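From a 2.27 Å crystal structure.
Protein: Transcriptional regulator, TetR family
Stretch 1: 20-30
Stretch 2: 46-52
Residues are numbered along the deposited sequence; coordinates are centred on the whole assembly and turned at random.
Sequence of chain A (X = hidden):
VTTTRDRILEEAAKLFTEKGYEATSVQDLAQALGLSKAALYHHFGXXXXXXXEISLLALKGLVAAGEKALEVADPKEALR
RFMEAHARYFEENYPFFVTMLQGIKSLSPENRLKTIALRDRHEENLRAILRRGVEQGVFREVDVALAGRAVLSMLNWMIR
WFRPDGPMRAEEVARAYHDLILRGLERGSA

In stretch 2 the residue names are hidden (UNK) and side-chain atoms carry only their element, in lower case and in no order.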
# COMPACT_ATOMS: atom_id res chain seq x y z
N GLY A 20 0.65 3.06 -17.96
CA GLY A 20 1.00 1.80 -17.32
C GLY A 20 2.28 1.32 -17.98
O GLY A 20 2.43 1.46 -19.19
N TYR A 21 3.21 0.75 -17.20
CA TYR A 21 4.48 0.30 -17.76
C TYR A 21 4.37 -0.74 -18.85
O TYR A 21 4.98 -0.62 -19.92
CB TYR A 21 5.38 -0.28 -16.65
CG TYR A 21 6.67 -0.87 -17.19
CD1 TYR A 21 7.75 -0.06 -17.53
CD2 TYR A 21 6.80 -2.25 -17.39
CE1 TYR A 21 8.92 -0.60 -18.07
CE2 TYR A 21 7.96 -2.80 -17.93
CZ TYR A 21 9.02 -1.96 -18.27
OH TYR A 21 10.17 -2.48 -18.83
N GLU A 22 3.60 -1.79 -18.56
CA GLU A 22 3.41 -2.88 -19.50
C GLU A 22 2.77 -2.47 -20.82
O GLU A 22 3.17 -2.93 -21.88
CB GLU A 22 2.59 -3.98 -18.83
CG GLU A 22 3.39 -4.81 -17.84
CD GLU A 22 4.58 -5.48 -18.51
OE1 GLU A 22 4.37 -6.09 -19.59
OE2 GLU A 22 5.70 -5.42 -17.98
N ALA A 23 1.77 -1.58 -20.75
CA ALA A 23 1.07 -1.14 -21.95
C ALA A 23 1.78 -0.06 -22.75
O ALA A 23 1.25 0.43 -23.74
CB ALA A 23 -0.33 -0.66 -21.59
N THR A 24 2.99 0.31 -22.33
CA THR A 24 3.74 1.33 -23.06
C THR A 24 4.92 0.69 -23.80
O THR A 24 5.79 0.07 -23.18
CB THR A 24 4.27 2.42 -22.11
OG1 THR A 24 3.16 3.01 -21.43
CG2 THR A 24 5.01 3.50 -22.88
N SER A 25 4.93 0.83 -25.12
CA SER A 25 5.99 0.25 -25.93
C SER A 25 7.16 1.20 -26.11
O SER A 25 7.03 2.40 -25.88
CB SER A 25 5.44 -0.11 -27.32
OG SER A 25 5.29 1.06 -28.11
N VAL A 26 8.29 0.66 -26.52
CA VAL A 26 9.47 1.48 -26.77
C VAL A 26 9.06 2.44 -27.89
O VAL A 26 9.47 3.60 -27.91
CB VAL A 26 10.68 0.61 -27.22
CG1 VAL A 26 11.76 1.47 -27.85
CG2 VAL A 26 11.24 -0.13 -26.00
N GLN A 27 8.24 1.95 -28.80
CA GLN A 27 7.74 2.74 -29.92
C GLN A 27 6.97 3.94 -29.39
O GLN A 27 7.15 5.06 -29.87
CB GLN A 27 6.82 1.90 -30.82
CG GLN A 27 6.40 2.60 -32.09
CD GLN A 27 7.58 2.96 -32.96
OE1 GLN A 27 8.33 2.09 -33.40
NE2 GLN A 27 7.76 4.26 -33.21
N ASP A 28 6.11 3.70 -28.40
CA ASP A 28 5.31 4.75 -27.78
C ASP A 28 6.18 5.85 -27.18
O ASP A 28 5.91 7.04 -27.38
CB ASP A 28 4.42 4.18 -26.68
CG ASP A 28 3.30 3.31 -27.21
OD1 ASP A 28 2.84 3.57 -28.35
OD2 ASP A 28 2.87 2.39 -26.50
N LEU A 29 7.21 5.46 -26.43
CA LEU A 29 8.11 6.42 -25.80
C LEU A 29 8.86 7.24 -26.84
O LEU A 29 9.00 8.45 -26.71
CB LEU A 29 9.14 5.71 -24.91
CG LEU A 29 8.72 5.07 -23.58
CD1 LEU A 29 9.87 4.23 -23.03
CD2 LEU A 29 8.33 6.16 -22.58
N ALA A 30 9.34 6.56 -27.88
CA ALA A 30 10.11 7.24 -28.91
C ALA A 30 9.32 8.35 -29.57
O ALA A 30 9.85 9.44 -29.79
CB ALA A 30 10.58 6.24 -29.95
N UNK A 46 17.61 -0.81 -23.18
CA UNK A 46 16.35 -1.54 -23.12
C UNK A 46 15.31 -0.76 -22.34
O UNK A 46 15.63 0.18 -21.60
c UNK A 46 16.54 -2.90 -22.44
o UNK A 46 16.93 -2.72 -21.08
N UNK A 47 14.07 -1.18 -22.51
CA UNK A 47 12.94 -0.58 -21.82
C UNK A 47 13.08 -0.85 -20.32
O UNK A 47 12.78 0.00 -19.49
c UNK A 47 9.17 -1.58 -22.16
c UNK A 47 7.89 -1.25 -21.41
c UNK A 47 10.36 -0.67 -21.74
n UNK A 47 6.81 -2.22 -21.75
c UNK A 47 11.64 -1.22 -22.32
N UNK A 48 13.53 -2.05 -20.00
CA UNK A 48 13.69 -2.47 -18.61
C UNK A 48 14.72 -1.60 -17.89
O UNK A 48 14.57 -1.31 -16.71
o UNK A 48 15.53 -4.45 -15.25
c UNK A 48 15.48 -4.32 -16.49
c UNK A 48 14.10 -3.96 -18.59
o UNK A 48 16.47 -3.96 -17.18
c UNK A 48 14.18 -4.62 -17.20
N UNK A 49 15.76 -1.19 -18.61
CA UNK A 49 16.78 -0.34 -18.02
C UNK A 49 16.21 1.04 -17.69
O UNK A 49 16.63 1.66 -16.73
c UNK A 49 19.03 0.84 -18.51
c UNK A 49 19.80 0.41 -17.28
o UNK A 49 20.34 1.29 -16.58
o UNK A 49 19.89 -0.81 -17.03
c UNK A 49 17.98 -0.19 -18.96
N UNK A 50 15.23 1.49 -18.48
CA UNK A 50 14.59 2.79 -18.26
C UNK A 50 13.77 2.71 -16.97
O UNK A 50 13.85 3.59 -16.10
c UNK A 50 13.65 3.19 -19.44
c UNK A 50 13.68 3.84 -21.93
c UNK A 50 12.88 4.49 -19.11
c UNK A 50 14.48 3.39 -20.71
N UNK A 51 13.00 1.63 -16.84
CA UNK A 51 12.21 1.39 -15.64
C UNK A 51 13.14 1.26 -14.44
O UNK A 51 12.86 1.74 -13.35
c UNK A 51 9.82 0.65 -13.96
c UNK A 51 10.78 -0.40 -14.48
c UNK A 51 10.06 -1.73 -14.69
c UNK A 51 11.41 0.09 -15.79
N UNK A 52 14.26 0.58 -14.65
CA UNK A 52 15.24 0.39 -13.59
C UNK A 52 15.81 1.74 -13.11
O UNK A 52 15.85 2.00 -11.91
c UNK A 52 16.36 -0.53 -14.09
c UNK A 52 18.56 -1.05 -11.03
c UNK A 52 19.91 -0.14 -12.81
c UNK A 52 18.80 -0.13 -13.64
o UNK A 52 20.89 -0.58 -10.69
c UNK A 52 17.46 -1.04 -11.87
c UNK A 52 17.57 -0.58 -13.19
c UNK A 52 19.79 -0.60 -11.51
O HOH W 1 7.18 -4.55 -20.82

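Position 46 carries one side-chain carbon followed by one oxygen, and the side chain touches nothing on stretch 1. A single oxygen on a single carbon, with no branch, is serine. S46 stands at the N-cap of the helix that follows, and its CA-to-CB bond points away from stretch 1. OG accepts from the backbone N of position 49 at 3.1 Å, so the residue serves the start of its own helix.

Position 47 has four carbons in a row ending in a nitrogen; the chain crosses the Y21 ring and its terminal nitrogen lies 3.0 Å from Y21 O. Such an unbranched chain can only be lysine. Every chi angle of K47 is t, and this full extension takes the chain across Y21, with CE 3.4 Å from Y21 CZ. At its end, K47 NZ donates to Y21 O and, more weakly, to T24 O at 2.9 Å. Both carbonyls belong to the type I turn from Y21 to T24, so the ammonium group gathers the two ends of that turn. NZ also lies 4.2 Å from the centroid of the Y21 ring, 18° off the normal, a cation-pi contact. A water accepts from K47 NZ at 2.5 Å and donates weakly to E22 OE2 at 3.3 Å. Near the root of the chain, K47 CB packs 3.9 Å from V26 CG2.

Position 48 shows three carbons, the third carrying two oxygens. The side chain leads away at its end; the closest contact is made by the backbone, CA lying 3.5 Å from Y21 OH. Two carbons before a carboxylate make it glutamate, E48.

Position 49 has the same atoms, three carbons and two oxygens on the last, and makes no contact with stretch 1. It is again glutamate. E49 points away, and its backbone N is the donor in the S46 cap.

Position 50 has four carbons, forked at the first, with one arm two carbons long; the last carbon of that arm lies 4.0 Å from L29 CD1. That beta branch with unequal arms is isoleucine, and the contact of I50 CD1 with L29 is buried and apolar.

Position 51 also has four carbons but forks at the second. CB lies 3.4 Å from Y21 CE1, and one terminal carbon sits over the ring. The fork makes it leucine, and the carbon over the ring is L51 CD2, 3.8 Å from the centroid of Y21.

Position 52 bears one carbon and then a six-carbon ring with one oxygen, out of reach of stretch 1. It is tyrosine, Y52.

The contact is built around one aromatic ring. Y21 points toward the helix of stretch 2 and is clasped on opposite faces by K47 and L51, residues one helical turn apart. Over one face, K47 CE lies 3.7 Å from the centroid of the Y21 ring, and the charged NZ beyond it reaches the turn carbonyls; over the other lies an aliphatic methyl. The turn itself is braced by T24 OG1 donating to G20 O at 2.8 Å. The rule to read here is economy: one extended lysine supplies aliphatic packing, a cation over a ring and hydrogen bonds to backbone.

Stretch 2 46-52: SKEEILY
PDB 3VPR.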